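Local coordinates for adhesion and penetration protein autotransporter (Haemophilus influenzae, PDB 3SYJ), which promotes adherence to and invasion of host cells, self-associates to aggregate bacteria, and is probably a serine protease, at residues F124-A129 with G450-R455; I407-L412 with V426-V431. One frame throughout, in Å; residues are numbered along the deposited sequence.

Interaction 1: residues F124-A129 with G450-R455; sequences FVTEAA and GLVSGR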
ATOM      1  N   PHE A 124      24.539 -13.926  57.747  1.00 14.69           N
ATOM      2  CA  PHE A 124      23.160 -13.692  57.308  1.00 16.02           C
ATOM      3  C   PHE A 124      22.920 -14.512  56.047  1.00 15.39           C
ATOM      4  O   PHE A 124      23.753 -14.506  55.142  1.00 14.14           O
ATOM      5  CB  PHE A 124      22.904 -12.223  56.972  1.00 13.14           C
ATOM      6  CG  PHE A 124      22.867 -11.308  58.165  1.00 18.68           C
ATOM      7  CD1 PHE A 124      22.900 -11.810  59.450  1.00 17.18           C
ATOM      8  CD2 PHE A 124      22.766  -9.931  57.987  1.00 14.99           C
ATOM      9  CE1 PHE A 124      22.856 -10.950  60.543  1.00 19.57           C
ATOM     10  CE2 PHE A 124      22.715  -9.070  59.076  1.00 16.62           C
ATOM     11  CZ  PHE A 124      22.762  -9.578  60.353  1.00 15.18           C
ATOM     12  N   VAL A 125      21.788 -15.211  55.978  1.00 15.66           N
ATOM     13  CA  VAL A 125      21.464 -16.000  54.793  1.00 12.87           C
ATOM     14  C   VAL A 125      20.850 -15.121  53.711  1.00 12.79           C
ATOM     15  O   VAL A 125      19.887 -14.407  53.963  1.00 13.37           O
ATOM     16  CB  VAL A 125      20.504 -17.168  55.123  1.00 14.62           C
ATOM     17  CG1 VAL A 125      20.047 -17.868  53.833  1.00 12.44           C
ATOM     18  CG2 VAL A 125      21.160 -18.151  56.094  1.00 11.95           C
ATOM     19  N   THR A 126      21.406 -15.181  52.507  1.00 12.59           N
ATOM     20  CA  THR A 126      20.986 -14.294  51.425  1.00 11.02           C
ATOM     21  C   THR A 126      20.074 -14.972  50.396  1.00 16.36           C
ATOM     22  O   THR A 126      19.340 -14.300  49.675  1.00 17.65           O
ATOM     23  CB  THR A 126      22.209 -13.756  50.665  1.00 17.05           C
ATOM     24  OG1 THR A 126      23.008 -14.862  50.218  1.00 11.90           O
ATOM     25  CG2 THR A 126      23.055 -12.831  51.568  1.00 11.88           C
ATOM     26  N   GLU A 127      20.127 -16.300  50.319  1.00 17.25           N
ATOM     27  CA  GLU A 127      19.474 -17.034  49.231  1.00 16.55           C
ATOM     28  C   GLU A 127      17.955 -17.113  49.353  1.00 13.81           C
ATOM     29  O   GLU A 127      17.264 -17.359  48.369  1.00 14.75           O
ATOM     30  CB  GLU A 127      20.057 -18.451  49.107  1.00 16.08           C
ATOM     31  CG  GLU A 127      21.475 -18.530  48.531  1.00 18.06           C
ATOM     32  CD  GLU A 127      22.557 -18.179  49.542  1.00 20.87           C
ATOM     33  OE1 GLU A 127      22.222 -18.010  50.732  1.00 16.75           O
ATOM     34  OE2 GLU A 127      23.745 -18.068  49.140  1.00 22.47           O
ATOM     35  N   ALA A 128      17.441 -16.906  50.560  1.00 16.44           N
ATOM     36  CA  ALA A 128      16.012 -17.045  50.820  1.00 17.71           C
ATOM     37  C   ALA A 128      15.561 -16.182  51.995  1.00 20.20           C
ATOM     38  O   ALA A 128      16.328 -15.937  52.934  1.00 18.14           O
ATOM     39  CB  ALA A 128      15.669 -18.512  51.090  1.00 19.84           C
ATOM     40  N   ALA A 129      14.311 -15.734  51.943  1.00 19.62           N
ATOM     41  CA  ALA A 129      13.721 -14.974  53.032  1.00 17.67           C
ATOM     42  C   ALA A 129      13.287 -15.948  54.111  1.00 18.70           C
ATOM     43  O   ALA A 129      12.684 -16.972  53.811  1.00 19.99           O
ATOM     44  CB  ALA A 129      12.525 -14.185  52.527  1.00 15.69           C
ATOM     45  N   GLY A 450      27.989 -12.177  43.872  1.00 17.38           N
ATOM     46  CA  GLY A 450      26.852 -12.992  43.495  1.00 14.65           C
ATOM     47  C   GLY A 450      25.527 -12.305  43.779  1.00 14.67           C
ATOM     48  O   GLY A 450      25.380 -11.606  44.781  1.00 14.95           O
ATOM     49  N   LEU A 451      24.565 -12.493  42.879  1.00 15.20           N
ATOM     50  CA  LEU A 451      23.185 -12.091  43.122  1.00 15.08           C
ATOM     51  C   LEU A 451      22.322 -13.342  43.355  1.00 17.26           C
ATOM     52  O   LEU A 451      22.328 -14.262  42.533  1.00 13.45           O
ATOM     53  CB  LEU A 451      22.651 -11.302  41.931  1.00 14.56           C
ATOM     54  CG  LEU A 451      23.033  -9.825  41.851  1.00 14.98           C
ATOM     55  CD1 LEU A 451      22.925  -9.335  40.418  1.00 12.78           C
ATOM     56  CD2 LEU A 451      22.133  -9.018  42.776  1.00 14.84           C
ATOM     57  N   VAL A 452      21.595 -13.376  44.475  1.00 12.90           N
ATOM     58  CA  VAL A 452      20.767 -14.533  44.810  1.00 15.76           C
ATOM     59  C   VAL A 452      19.426 -14.123  45.400  1.00 16.66           C
ATOM     60  O   VAL A 452      19.311 -13.073  46.030  1.00 13.47           O
ATOM     61  CB  VAL A 452      21.466 -15.495  45.800  1.00 12.95           C
ATOM     62  CG1 VAL A 452      22.703 -16.110  45.169  1.00 10.88           C
ATOM     63  CG2 VAL A 452      21.816 -14.776  47.093  1.00 13.36           C
ATOM     64  N   SER A 453      18.426 -14.977  45.176  1.00 15.15           N
ATOM     65  CA  SER A 453      17.070 -14.840  45.724  1.00 14.31           C
ATOM     66  C   SER A 453      16.160 -13.934  44.909  1.00 13.96           C
ATOM     67  O   SER A 453      14.995 -13.768  45.239  1.00 15.75           O
ATOM     68  CB  SER A 453      17.074 -14.213  47.115  1.00 14.17           C
ATOM     69  OG  SER A 453      16.862 -12.812  47.032  1.00 14.43           O
ATOM     70  N   GLY A 454      16.695 -13.347  43.847  1.00 17.05           N
ATOM     71  CA  GLY A 454      15.893 -12.549  42.941  1.00 13.45           C
ATOM     72  C   GLY A 454      15.461 -11.202  43.500  1.00 15.26           C
ATOM     73  O   GLY A 454      14.885 -10.398  42.782  1.00 16.96           O
ATOM     74  N   ARG A 455      15.733 -10.939  44.774  1.00 15.03           N
ATOM     75  CA  ARG A 455      15.306  -9.683  45.391  1.00 16.29           C
ATOM     76  C   ARG A 455      16.321  -8.556  45.201  1.00 16.29           C
ATOM     77  O   ARG A 455      15.994  -7.381  45.368  1.00 18.60           O
ATOM     78  CB  ARG A 455      15.046  -9.869  46.891  1.00 12.34           C
ATOM     79  CG  ARG A 455      13.984 -10.895  47.242  1.00 13.52           C
ATOM     80  CD  ARG A 455      14.011 -11.197  48.746  1.00 14.66           C
ATOM     81  NE  ARG A 455      15.279 -11.810  49.130  1.00 13.61           N
ATOM     82  CZ  ARG A 455      15.683 -12.007  50.380  1.00 16.02           C
ATOM     83  NH1 ARG A 455      14.919 -11.630  51.405  1.00 16.46           N
ATOM     84  NH2 ARG A 455      16.858 -12.588  50.606  1.00 12.94           N
TER
HETATM   85  O   HOH W   1      17.643 -13.633  53.092  1.00 13.02           O

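Interaction 2: residues I407-L412 with V426-V431; sequences IGKGTL and VGDGKV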
ATOM      1  N   ILE A 407      21.612  -7.852  52.984  1.00 12.09           N
ATOM      2  CA  ILE A 407      20.172  -8.068  52.967  1.00 15.44           C
ATOM      3  C   ILE A 407      19.441  -6.774  53.296  1.00 13.11           C
ATOM      4  O   ILE A 407      20.064  -5.729  53.444  1.00 17.08           O
ATOM      5  CB  ILE A 407      19.735  -9.190  53.937  1.00 14.09           C
ATOM      6  CG1 ILE A 407      20.178  -8.885  55.368  1.00 16.80           C
ATOM      7  CG2 ILE A 407      20.297 -10.527  53.498  1.00 14.89           C
ATOM      8  CD1 ILE A 407      19.725  -9.938  56.366  1.00 15.29           C
ATOM      9  N   GLY A 408      18.121  -6.845  53.412  1.00 13.68           N
ATOM     10  CA  GLY A 408      17.320  -5.653  53.599  1.00 14.00           C
ATOM     11  C   GLY A 408      17.011  -4.992  52.266  1.00 18.77           C
ATOM     12  O   GLY A 408      17.756  -5.141  51.289  1.00 16.40           O
ATOM     13  N   LYS A 409      15.901  -4.265  52.220  1.00 15.64           N
ATOM     14  CA  LYS A 409      15.473  -3.620  50.987  1.00 18.98           C
ATOM     15  C   LYS A 409      16.280  -2.360  50.665  1.00 18.74           C
ATOM     16  O   LYS A 409      16.163  -1.822  49.570  1.00 15.27           O
ATOM     17  CB  LYS A 409      13.988  -3.262  51.060  1.00 23.59           C
ATOM     18  CG  LYS A 409      13.041  -4.449  51.112  1.00 20.85           C
ATOM     19  CD  LYS A 409      11.612  -3.961  51.259  1.00 21.07           C
ATOM     20  CE  LYS A 409      10.652  -5.119  51.452  1.00 30.90           C
ATOM     21  NZ  LYS A 409      10.692  -6.056  50.289  1.00 33.11           N
ATOM     22  N   GLY A 410      17.083  -1.891  51.617  1.00 13.70           N
ATOM     23  CA  GLY A 410      17.835  -0.657  51.437  1.00 18.64           C
ATOM     24  C   GLY A 410      19.074  -0.780  50.569  1.00 16.98           C
ATOM     25  O   GLY A 410      19.391  -1.861  50.062  1.00 17.34           O
ATOM     26  N   THR A 411      19.782   0.340  50.413  1.00 19.15           N
ATOM     27  CA  THR A 411      20.953   0.429  49.539  1.00 16.26           C
ATOM     28  C   THR A 411      22.296   0.430  50.285  1.00 17.21           C
ATOM     29  O   THR A 411      22.438   1.053  51.333  1.00 17.23           O
ATOM     30  CB  THR A 411      20.868   1.682  48.642  1.00 18.39           C
ATOM     31  OG1 THR A 411      19.709   1.584  47.804  1.00 18.99           O
ATOM     32  CG2 THR A 411      22.107   1.818  47.777  1.00 14.41           C
ATOM     33  N   LEU A 412      23.268  -0.287  49.734  1.00 13.65           N
ATOM     34  CA  LEU A 412      24.631  -0.295  50.242  1.00 17.32           C
ATOM     35  C   LEU A 412      25.473   0.326  49.146  1.00 15.06           C
ATOM     36  O   LEU A 412      25.692  -0.290  48.109  1.00 16.25           O
ATOM     37  CB  LEU A 412      25.113  -1.730  50.452  1.00 13.83           C
ATOM     38  CG  LEU A 412      25.979  -2.117  51.651  1.00 17.01           C
ATOM     39  CD1 LEU A 412      27.157  -2.978  51.196  1.00 16.81           C
ATOM     40  CD2 LEU A 412      26.472  -0.918  52.416  1.00 15.13           C
ATOM     41  N   VAL A 426      24.707 -10.628  47.351  1.00 11.50           N
ATOM     42  CA  VAL A 426      23.647  -9.637  47.407  1.00 12.70           C
ATOM     43  C   VAL A 426      22.288 -10.324  47.368  1.00 13.58           C
ATOM     44  O   VAL A 426      21.810 -10.730  46.300  1.00 13.53           O
ATOM     45  CB  VAL A 426      23.757  -8.649  46.231  1.00 16.21           C
ATOM     46  CG1 VAL A 426      22.704  -7.529  46.364  1.00 11.94           C
ATOM     47  CG2 VAL A 426      25.172  -8.085  46.149  1.00 10.67           C
ATOM     48  N   GLY A 427      21.670 -10.461  48.535  1.00 12.50           N
ATOM     49  CA  GLY A 427      20.417 -11.191  48.643  1.00 11.26           C
ATOM     50  C   GLY A 427      19.194 -10.306  48.485  1.00 16.23           C
ATOM     51  O   GLY A 427      18.173 -10.736  47.951  1.00 14.89           O
ATOM     52  N   ASP A 428      19.297  -9.055  48.932  1.00 15.35           N
ATOM     53  CA  ASP A 428      18.136  -8.167  48.945  1.00 16.63           C
ATOM     54  C   ASP A 428      18.551  -6.709  48.764  1.00 16.96           C
ATOM     55  O   ASP A 428      19.660  -6.314  49.135  1.00 16.31           O
ATOM     56  CB  ASP A 428      17.350  -8.345  50.254  1.00 13.29           C
ATOM     57  CG  ASP A 428      15.913  -7.867  50.146  1.00 17.95           C
ATOM     58  OD1 ASP A 428      15.520  -7.384  49.060  1.00 20.32           O
ATOM     59  OD2 ASP A 428      15.171  -7.975  51.148  1.00 18.86           O
ATOM     60  N   GLY A 429      17.665  -5.910  48.181  1.00 14.64           N
ATOM     61  CA  GLY A 429      17.919  -4.486  48.047  1.00 16.34           C
ATOM     62  C   GLY A 429      18.929  -4.165  46.962  1.00 16.04           C
ATOM     63  O   GLY A 429      19.003  -4.856  45.947  1.00 17.14           O
ATOM     64  N   LYS A 430      19.701  -3.104  47.168  1.00 17.45           N
ATOM     65  CA  LYS A 430      20.640  -2.646  46.153  1.00 15.38           C
ATOM     66  C   LYS A 430      22.039  -2.414  46.696  1.00 15.45           C
ATOM     67  O   LYS A 430      22.223  -1.894  47.789  1.00 17.34           O
ATOM     68  CB  LYS A 430      20.143  -1.368  45.481  1.00 17.09           C
ATOM     69  CG  LYS A 430      20.931  -1.001  44.236  1.00 19.46           C
ATOM     70  CD  LYS A 430      20.835   0.484  43.916  1.00 21.87           C
ATOM     71  CE  LYS A 430      19.454   0.867  43.423  1.00 29.00           C
ATOM     72  NZ  LYS A 430      19.382   2.341  43.217  1.00 25.60           N
ATOM     73  N   VAL A 431      23.024  -2.827  45.913  1.00 16.33           N
ATOM     74  CA  VAL A 431      24.414  -2.546  46.200  1.00 10.87           C
ATOM     75  C   VAL A 431      24.902  -1.763  45.004  1.00 15.42           C
ATOM     76  O   VAL A 431      24.796  -2.229  43.866  1.00 12.49           O
ATOM     77  CB  VAL A 431      25.236  -3.834  46.295  1.00 13.35           C
ATOM     78  CG1 VAL A 431      26.721  -3.531  46.195  1.00  9.81           C
ATOM     79  CG2 VAL A 431      24.904  -4.591  47.582  1.00 15.80           C
TER
HETATM   80  O   HOH W   2      16.201  -8.912  53.274  1.00 19.47           O
HETATM   81  O   HOH W   3      12.606  -7.906  51.654  1.00 20.99           O
HETATM   82  O   HOH W   4      12.800  -7.003  48.477  1.00 29.58           O
HETATM   83  O   HOH W   5      18.811   3.662  45.837  1.00 27.02           O

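Interaction 1: residues F124-A129 with G450-R455
Arg455 reaches back from the corner after strand 449-452 to the backbone of loop 124-129, where its guanidinium is met at the edge and over a face. At the edge, NH2 of Arg455 lies 3.2 Å from O of Thr126, a weak hydrogen bond with an N-H...O angle of 133°. Over one face sits N of Ala129, offset toward the rim, and CB of Ala129 comes within 3.7 Å of Arg455 NH1. Ser453 helps fix the rotation of the group: Arg455 NE donates to Ser453 OG at 2.8 Å, only 4° out of the guanidinium plane. That OG also accepts from Arg455 N, closing an ST turn, and pairs with Gly427 O. A water in the same plane accepts from NH2 and donates to Val125 O and Ala128 O. Beside this polar patch, Val452 directs CG2, set between backbone N and carbonyl carbon, at Thr126 OG1 (3.3 Å) and at Glu127 CG (4.0 Å), its side chain slanting across both. OG1 of Thr126 is also bonded to Ser425 OG, and OE1 of Glu127 to Tyr96 OH. The loop, from the peptidase S6 region, thus lies against parallel strands 403-407, 423-427 and 449-452 of the beta-helix.

Interaction 2: residues I407-L412 with V426-V431
Lys430 uses both backbone polar groups to tie strand 430-433 to the parallel strand 411-414. Its N donates to Gly410 O at 3.2 Å, approaching from 37° above the carbonyl plane, and its O receives Leu412 N at 2.7 Å, almost along the C=O axis. Lys430 O also takes a CA-H...O contact from Thr411 CA. Val431 CA makes a matching contact to Leu412 O at 3.2 Å. Gly410 O has a second donor, Lys406 NZ, which also serves Asp428 O. At the corner, Gly408 O approaches Gly429 N at too poor an angle to bond; that N instead gives a weak bond to Asp428 OD1 (2.7 Å, N-H...O angle 121°). CG of Asp428, anti to its backbone N (chi1 -159°), lies over the Gly408 peptide, 3.5 Å from Gly408 O, and a water links OD2 to Gly408 N. Lys409 NZ remains 4.9 Å from Asp428 OD2, so the opposite charges meet through two waters, one to each carboxylate oxygen. Lys430 and Thr411 run side by side, a water joining NZ to OG1, while NZ is also bonded to Gln459 OE1. On the other face of the sheet, Leu412 CB packs on Val431 CG2 at 4.1 Å. Parallel pairing of equivalent strands from successive coils (Thr411 with Lys430, Leu412 with Val431), entered through the glycine-containing turn at 408-410 and the corner at 428-429, marks the right-handed parallel beta-helix of autotransporter passenger domains.

Interaction 2 is internal to the beta-helix, joining consecutive coils, whereas interaction 1 joins the helix to a loop of the peptidase S6 region more than 300 residues earlier. Each has a buried inner part (Thr126, Glu127 and Val452; Leu412 and Val431) and an exposed residue at its edge (Ala129; Lys409). They share a sheet: strands 423-427 and 449-452 are neighbours, with Gly450 O 2.8 Å from Val426 N, a probable hydrogen bond. The corners at 428-429 and 453-454 also touch, Arg455 CB packing on Asp428 OD1. Two straight backbone bonds (170° and 163°) tie 407-412 to 426-431, with waters serving the charged side chains, while 124-129 with 450-455 relies on side-chain packing, one weak direct bond and a bridging water.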